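PDB 6PB3: rhizobiales Sp. Pch2 from Marine metagenome, which acts as a Trip13-like AAA+ ATPase that remodels HORMA domain proteins and so regulates bacterial cGAS-like enzymes in bacteriophage immunity. Local coordinates for the interface of chains A and B. Sequence-based numbering; all coordinates share one arbitrary frame. Chains: chain A/B, Rhizobiales Sp. Pch2.

The interface of chains A and B. Residues chain A 38, 219; chain B 274, 277-278, 297, 301.
A:Arg38, helical in helix 33-47, and A:Glu219, extended at the start of strand 219-223, face helical B:Pro277 and B:Ser278 on helix 268-283, with B:Ile297 near the end of helix 291-300 and B:Met301 in the loop that follows. Chains A and B are two copies of one protein in a deposited hexamer, as expected for an AAA+ ATPase, and their contact is not an exact two-fold. A:Arg38 has more of its surface hidden by the partner, 73 Å², than the other residues of this patch. Its chain runs extended from CG to NE and carries the guanidinium against B:Ser278, with its tip toward B:Ile297. B:Ser278 meets one face of that group. Its hydroxyl OG lies 3.0 Å above the guanidinium plane, offset toward the rim. No direct hydrogen bond crosses the patch. The hydroxyl instead bonds within its own helix, to the carbonyl O of B:Arg274, with OG beside the backbone N of B:Ser278 (chi1 -61°). That bond comes in from above the carbonyl plane, at a C=O...donor angle of 141°. The guanidinium tip meets apolar groups. The branch methyl CG2 of B:Ile297 comes tip to tip with NH2 of A:Arg38, at 3.5 Å. The terminal methyl CE of B:Met301, a selenomethionine, approaches NH1. The selenium SE of B:Met301 lies over the centre of the B:Arg274 guanidinium, within chain B. A:Glu219 runs extended past B:Pro277 in the opposite direction, and its carboxylate carbon CD packs 3.9 Å from the ring carbon CB. In this patch a water links the chains. It lies 3.1 Å from NE of A:Arg38 and 2.6 Å from the backbone O of B:Ser278.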
# COMPACT_ATOMS: atom_id res chain seq x y z
N ARG A 38 28.52 -21.30 10.58
CA ARG A 38 27.93 -20.52 11.66
C ARG A 38 26.79 -21.29 12.33
O ARG A 38 26.72 -21.37 13.56
CB ARG A 38 27.42 -19.18 11.15
CG ARG A 38 28.50 -18.26 10.65
CD ARG A 38 27.89 -16.95 10.13
NE ARG A 38 28.90 -16.16 9.44
CZ ARG A 38 28.65 -15.07 8.73
NH1 ARG A 38 27.42 -14.61 8.59
NH2 ARG A 38 29.65 -14.43 8.15
N GLU A 219 21.43 -16.28 17.59
CA GLU A 219 22.02 -15.82 16.35
C GLU A 219 20.95 -15.81 15.28
O GLU A 219 20.08 -16.69 15.25
CB GLU A 219 23.20 -16.71 15.90
CG GLU A 219 23.94 -16.14 14.70
CD GLU A 219 25.09 -16.99 14.23
OE1 GLU A 219 25.29 -18.09 14.76
OE2 GLU A 219 25.80 -16.55 13.31
N ARG B 274 23.97 -10.88 14.88
CA ARG B 274 24.57 -11.40 13.65
C ARG B 274 26.08 -11.21 13.63
O ARG B 274 26.81 -12.21 13.59
CB ARG B 274 23.94 -10.73 12.41
CG ARG B 274 22.42 -10.90 12.31
CD ARG B 274 21.79 -10.00 11.24
NE ARG B 274 22.26 -10.32 9.88
CZ ARG B 274 22.29 -9.45 8.88
NH1 ARG B 274 21.90 -8.19 9.08
NH2 ARG B 274 22.73 -9.83 7.68
N PRO B 277 28.31 -12.77 16.92
CA PRO B 277 28.45 -14.23 16.84
C PRO B 277 29.31 -14.68 15.67
O PRO B 277 30.15 -15.57 15.85
CB PRO B 277 27.00 -14.71 16.70
CG PRO B 277 26.17 -13.70 17.29
CD PRO B 277 26.89 -12.38 17.00
N SER B 278 29.12 -14.09 14.48
CA SER B 278 29.86 -14.53 13.30
C SER B 278 31.35 -14.34 13.50
O SER B 278 32.16 -15.16 13.05
CB SER B 278 29.40 -13.76 12.05
OG SER B 278 28.02 -13.98 11.78
N ILE B 297 33.90 -10.25 7.15
CA ILE B 297 32.56 -10.64 7.55
C ILE B 297 31.65 -9.42 7.63
O ILE B 297 30.53 -9.42 7.10
CB ILE B 297 32.59 -11.41 8.89
CG1 ILE B 297 33.27 -12.77 8.70
CG2 ILE B 297 31.19 -11.56 9.43
CD1 ILE B 297 33.62 -13.48 9.99
N MSE B 301 28.34 -8.59 5.07
CA MSE B 301 27.06 -8.70 5.73
C MSE B 301 26.23 -7.45 5.45
O MSE B 301 26.69 -6.32 5.66
CB MSE B 301 27.29 -8.92 7.23
CG MSE B 301 26.04 -9.03 8.06
SE MSE B 301 26.55 -9.23 9.95
CE MSE B 301 27.25 -11.08 9.83
O HOH W 1 31.46 -16.82 11.11